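PDB 7D34: ATP-dependent Clp protease adapter protein CLPS1, chloroplastic from Arabidopsis thaliana, which acts as a small adapter that modulates CLPC chaperones and is probably involved in selecting substrates for the plastid Clp protease. Local coordinates for residues Phe14-Arg17 / Glu18-Val21; Ala36-Ile39 / Met40-Ala43. One frame throughout, in Å; residues are numbered along the deposited sequence.

How the contacts relate
Contact 1 carries the loop after strand 5-10 into helix 17-27, and contact 2 lies on the next helix, 33-46; their centres are about 10 Å apart. The two pack directly against each other: Val20 CG1 is 3.7 Å from Met40 CG, Val21 CG1 is 3.6 Å from Ala36 CB, and Arg17 CZ lies 3.6 Å from Met40 SD. Both contacts touch the bound phenylalanine, contact 1 through Asn15 and Val20, contact 2 through Met40 and Ala43. Contact 1 also holds the alanine that follows in the ligand. The recognition pocket of this ClpS domain is therefore lined partly by two successive helices.

Contact 1 (Phe14-Arg17 / Glu18-Val21); sequences FNKR and EYVV. With ALA (alanine), chain E; PHE (phenylalanine), chain D.
The side-chain amide of Asn15 and the ring of Tyr19 lie at a shallow tilt, their planes 22° apart, and meet obliquely: OD1 of Asn15 is 3.3 Å from CD2 of Tyr19. Lys16 also approaches this ring obliquely, its chain folded back at chi2 and chi3 until NZ stands 3.9 Å from CG of Tyr19. The Tyr19 hydroxyl is hydrogen-bonded to the backbone carbonyl oxygen of Asn69, while Asn15 ND2 is held by Asp12 and Gly70. With Tyr19 cut back to an alanine, the Asn69 backbone carbonyl is likely to lose its hydroxyl partner, and the Asn15 amide and the Lys16 end the ring they lie against. Lys16 is the N-cap residue, and its carbonyl oxygen accepts a nearly straight bond from Val20 N (3.0 Å, 173°) in the first helical turn. Backbone groups on either side of Lys16 hold the ligand: N of the bound alanine donates to Asn15 O (2.8 Å), and its O accepts from Arg17 N (3.1 Å). Val20 CG2 packs on CD1 of the bound phenylalanine at 3.5 Å. Tyr19 ties the start of helix 17-27 to the loop before strand 72-77, whereas Arg17 reaches over to helix 33-46.

Contact 2 (Ala36-Ile39 / Met40-Ala43); sequences AVNI and MQEA. With PHE (phenylalanine), chain D.
Met40 sits one helical turn beyond Ala36: its N-H bonds to Ala36 O at 3.0 Å and 174°, and its CB rests against the same oxygen. With CG anti to the backbone N (chi1 178°), CG of Met40 meets the ligand, 3.7 Å from CD2 of the bound phenylalanine; SD stands a little farther off, and the bends at chi2 and chi3 fold the methyl back toward Val37. The Met40 carbonyl oxygen comes within 3.3 Å of CE2 of that phenylalanine, and the methyl of Ala43 meets the same CE2 at 3.7 Å. Ala43 is in turn anchored by the bond from its N to Ile39 O (3.0 Å). This is the tight side, where Ile39 packs on Leu9, Ala49 and Val51 and Ala43 on Leu9 and Ala49 of the sheet. Val37 and the partly exposed Gln41 mark the looser side; here the aliphatic start of Gln41 covers the carbonyl of Val37, with CB of Gln41 3.2 Å from Val37 O. Asn38 and Glu42 face the second subunit: Asn38 ND2 is hydrogen-bonded to Glu42 of the second subunit and lies against Gln41 of that subunit. Arg17, which packs on Met40, probably takes the place of the bacterial gatekeeper methionine, while helix 33-46 forms a hydrophobic wall of the ClpS N-degron pocket for a bulky N-terminal side chain.

Contact 1 (Phe14-Arg17 / Glu18-Val21)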
loop_
_atom_site.group_PDB
_atom_site.type_symbol
_atom_site.label_atom_id
_atom_site.label_comp_id
_atom_site.label_asym_id
_atom_site.label_seq_id
_atom_site.Cartn_x
_atom_site.Cartn_y
_atom_site.Cartn_z
ATOM N N PHE A 14 4.543 2.677 -18.286
ATOM C CA PHE A 14 5.643 3.326 -18.989
ATOM C C PHE A 14 6.992 3.114 -18.322
ATOM O O PHE A 14 7.986 2.861 -19.011
ATOM C CB PHE A 14 5.366 4.829 -19.123
ATOM C CG PHE A 14 4.168 5.141 -19.961
ATOM C CD1 PHE A 14 4.293 5.328 -21.328
ATOM C CD2 PHE A 14 2.909 5.221 -19.390
ATOM C CE1 PHE A 14 3.189 5.596 -22.104
ATOM C CE2 PHE A 14 1.802 5.493 -20.166
ATOM C CZ PHE A 14 1.951 5.673 -21.522
ATOM N N ASN A 15 7.064 3.239 -17.003
ATOM C CA ASN A 15 8.322 3.154 -16.283
ATOM C C ASN A 15 8.757 1.714 -16.044
ATOM O O ASN A 15 7.936 0.813 -15.839
ATOM C CB ASN A 15 8.185 3.866 -14.940
ATOM C CG ASN A 15 8.034 5.358 -15.092
ATOM O OD1 ASN A 15 8.945 6.053 -15.571
ATOM N ND2 ASN A 15 6.854 5.860 -14.740
ATOM N N LYS A 16 10.071 1.513 -16.055
ATOM C CA LYS A 16 10.633 0.196 -15.837
ATOM C C LYS A 16 10.744 -0.065 -14.336
ATOM O O LYS A 16 10.917 0.863 -13.539
ATOM C CB LYS A 16 12.022 0.101 -16.474
ATOM C CG LYS A 16 12.090 0.357 -17.985
ATOM C CD LYS A 16 11.769 1.812 -18.377
ATOM C CE LYS A 16 12.696 2.871 -17.747
ATOM N NZ LYS A 16 11.976 4.155 -17.672
ATOM N N ARG A 17 10.644 -1.342 -13.946
ATOM C CA ARG A 17 10.690 -1.651 -12.519
ATOM C C ARG A 17 11.919 -1.044 -11.856
ATOM O O ARG A 17 11.818 -0.447 -10.788
ATOM C CB ARG A 17 10.656 -3.159 -12.272
ATOM C CG ARG A 17 9.438 -3.890 -12.844
ATOM C CD ARG A 17 9.710 -5.383 -12.838
ATOM N NE ARG A 17 9.457 -5.931 -11.495
ATOM C CZ ARG A 17 8.252 -6.082 -10.951
ATOM N NH1 ARG A 17 8.140 -6.569 -9.720
ATOM N NH2 ARG A 17 7.168 -5.726 -11.637
ATOM N N GLU A 18 13.082 -1.160 -12.491
ATOM C CA GLU A 18 14.316 -0.682 -11.877
ATOM C C GLU A 18 14.302 0.834 -11.771
ATOM O O GLU A 18 14.777 1.390 -10.780
ATOM C CB GLU A 18 15.570 -1.126 -12.653
ATOM C CG GLU A 18 16.840 -0.635 -11.947
ATOM C CD GLU A 18 18.136 -1.026 -12.642
ATOM O OE1 GLU A 18 18.084 -1.344 -13.856
ATOM O OE2 GLU A 18 19.190 -1.043 -11.960
ATOM N N TYR A 19 13.778 1.523 -12.794
ATOM C CA TYR A 19 13.683 2.982 -12.722
ATOM C C TYR A 19 12.799 3.430 -11.563
ATOM O O TYR A 19 13.152 4.364 -10.833
ATOM C CB TYR A 19 13.128 3.578 -14.025
ATOM C CG TYR A 19 13.066 5.095 -14.011
ATOM C CD1 TYR A 19 14.228 5.841 -13.995
ATOM C CD2 TYR A 19 11.843 5.767 -13.971
ATOM C CE1 TYR A 19 14.173 7.213 -13.972
ATOM C CE2 TYR A 19 11.778 7.107 -13.937
ATOM C CZ TYR A 19 12.935 7.845 -13.946
ATOM O OH TYR A 19 12.808 9.209 -13.910
ATOM N N VAL A 20 11.623 2.804 -11.409
ATOM C CA VAL A 20 10.740 3.115 -10.283
ATOM C C VAL A 20 11.520 3.041 -8.976
ATOM O O VAL A 20 11.439 3.943 -8.128
ATOM C CB VAL A 20 9.522 2.170 -10.265
ATOM C CG1 VAL A 20 8.678 2.429 -9.039
ATOM C CG2 VAL A 20 8.641 2.288 -11.505
ATOM N N VAL A 21 12.301 1.968 -8.796
ATOM C CA VAL A 21 13.083 1.807 -7.572
ATOM C C VAL A 21 14.095 2.929 -7.417
ATOM O O VAL A 21 14.288 3.456 -6.313
ATOM C CB VAL A 21 13.776 0.436 -7.580
ATOM C CG1 VAL A 21 14.658 0.222 -6.380
ATOM C CG2 VAL A 21 12.703 -0.611 -7.543
HETATM N N ALA E . 6.927 -1.767 -16.399
HETATM C CA ALA E . 7.478 -2.587 -17.485
HETATM C C ALA E . 8.722 -3.412 -17.106
HETATM O O ALA E . 9.440 -3.103 -16.147
HETATM C CB ALA E . 7.805 -1.685 -18.688
HETATM N N PHE D . 4.087 -1.628 -14.093
HETATM C CA PHE D . 5.457 -1.230 -14.532
HETATM C C PHE D . 6.025 -2.239 -15.535
HETATM O O PHE D . 5.660 -3.422 -15.513
HETATM C CB PHE D . 6.383 -1.099 -13.314
HETATM C CG PHE D . 5.837 -0.207 -12.218
HETATM C CD1 PHE D . 5.502 1.117 -12.478
HETATM C CD2 PHE D . 5.666 -0.689 -10.926
HETATM C CE1 PHE D . 5.000 1.942 -11.467
HETATM C CE2 PHE D . 5.171 0.129 -9.914
HETATM C CZ PHE D . 4.840 1.449 -10.187
#

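Contact 2 (Ala36-Ile39 / Met40-Ala43)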
loop_
_atom_site.group_PDB
_atom_site.type_symbol
_atom_site.label_atom_id
_atom_site.label_comp_id
_atom_site.label_asym_id
_atom_site.label_seq_id
_atom_site.Cartn_x
_atom_site.Cartn_y
_atom_site.Cartn_z
ATOM N N ALA A 36 12.181 0.140 -1.287
ATOM C CA ALA A 36 11.804 0.628 -2.617
ATOM C C ALA A 36 11.275 -0.483 -3.511
ATOM O O ALA A 36 10.315 -0.288 -4.272
ATOM C CB ALA A 36 13.005 1.258 -3.327
ATOM N N VAL A 37 11.938 -1.635 -3.482
ATOM C CA VAL A 37 11.486 -2.737 -4.312
ATOM C C VAL A 37 10.126 -3.205 -3.835
ATOM O O VAL A 37 9.289 -3.607 -4.644
ATOM C CB VAL A 37 12.494 -3.905 -4.318
ATOM C CG1 VAL A 37 13.735 -3.533 -5.148
ATOM C CG2 VAL A 37 12.829 -4.389 -2.882
ATOM N N ASN A 38 9.887 -3.187 -2.506
ATOM C CA ASN A 38 8.576 -3.578 -1.975
ATOM C C ASN A 38 7.483 -2.665 -2.499
ATOM O O ASN A 38 6.426 -3.132 -2.936
ATOM C CB ASN A 38 8.530 -3.562 -0.433
ATOM C CG ASN A 38 9.117 -4.825 0.185
ATOM O OD1 ASN A 38 9.772 -5.583 -0.519
ATOM N ND2 ASN A 38 8.887 -5.061 1.491
ATOM N N ILE A 39 7.720 -1.355 -2.425
ATOM C CA ILE A 39 6.746 -0.370 -2.880
ATOM C C ILE A 39 6.471 -0.563 -4.365
ATOM O O ILE A 39 5.323 -0.613 -4.802
ATOM C CB ILE A 39 7.237 1.059 -2.557
ATOM C CG1 ILE A 39 7.429 1.231 -1.044
ATOM C CG2 ILE A 39 6.234 2.127 -3.021
ATOM C CD1 ILE A 39 8.045 2.551 -0.557
ATOM N N MET A 40 7.517 -0.641 -5.171
ATOM C CA MET A 40 7.326 -0.907 -6.587
ATOM C C MET A 40 6.532 -2.199 -6.835
ATOM O O MET A 40 5.556 -2.201 -7.604
ATOM C CB MET A 40 8.693 -0.936 -7.233
ATOM C CG MET A 40 8.607 -1.263 -8.696
ATOM S SD MET A 40 8.573 -2.997 -9.206
ATOM C CE MET A 40 10.115 -3.600 -8.581
ATOM N N GLN A 41 6.913 -3.291 -6.148
ATOM C CA GLN A 41 6.204 -4.566 -6.262
ATOM C C GLN A 41 4.718 -4.394 -5.932
ATOM O O GLN A 41 3.840 -4.814 -6.697
ATOM C CB GLN A 41 6.863 -5.596 -5.338
ATOM C CG GLN A 41 8.014 -6.383 -6.007
ATOM C CD GLN A 41 8.899 -7.079 -5.019
ATOM O OE1 GLN A 41 8.608 -7.098 -3.834
ATOM N NE2 GLN A 41 10.007 -7.643 -5.497
ATOM N N GLU A 42 4.424 -3.690 -4.837
ATOM C CA GLU A 42 3.051 -3.558 -4.363
ATOM C C GLU A 42 2.203 -2.721 -5.307
ATOM O O GLU A 42 1.032 -3.025 -5.524
ATOM C CB GLU A 42 3.059 -2.919 -2.979
ATOM C CG GLU A 42 3.393 -3.915 -1.886
ATOM C CD GLU A 42 2.535 -5.210 -1.979
ATOM O OE1 GLU A 42 1.345 -5.184 -1.580
ATOM O OE2 GLU A 42 3.065 -6.258 -2.427
ATOM N N ALA A 43 2.750 -1.636 -5.848
ATOM C CA ALA A 43 2.001 -0.840 -6.819
ATOM C C ALA A 43 1.753 -1.632 -8.091
ATOM O O ALA A 43 0.683 -1.536 -8.695
ATOM C CB ALA A 43 2.749 0.458 -7.126
HETATM N N PHE D . 4.087 -1.628 -14.093
HETATM C CA PHE D . 5.457 -1.230 -14.532
HETATM C C PHE D . 6.025 -2.239 -15.535
HETATM O O PHE D . 5.660 -3.422 -15.513
HETATM C CB PHE D . 6.383 -1.099 -13.314
HETATM C CG PHE D . 5.837 -0.207 -12.218
HETATM C CD1 PHE D . 5.502 1.117 -12.478
HETATM C CD2 PHE D . 5.666 -0.689 -10.926
HETATM C CE1 PHE D . 5.000 1.942 -11.467
HETATM C CE2 PHE D . 5.171 0.129 -9.914
HETATM C CZ PHE D . 4.840 1.449 -10.187
#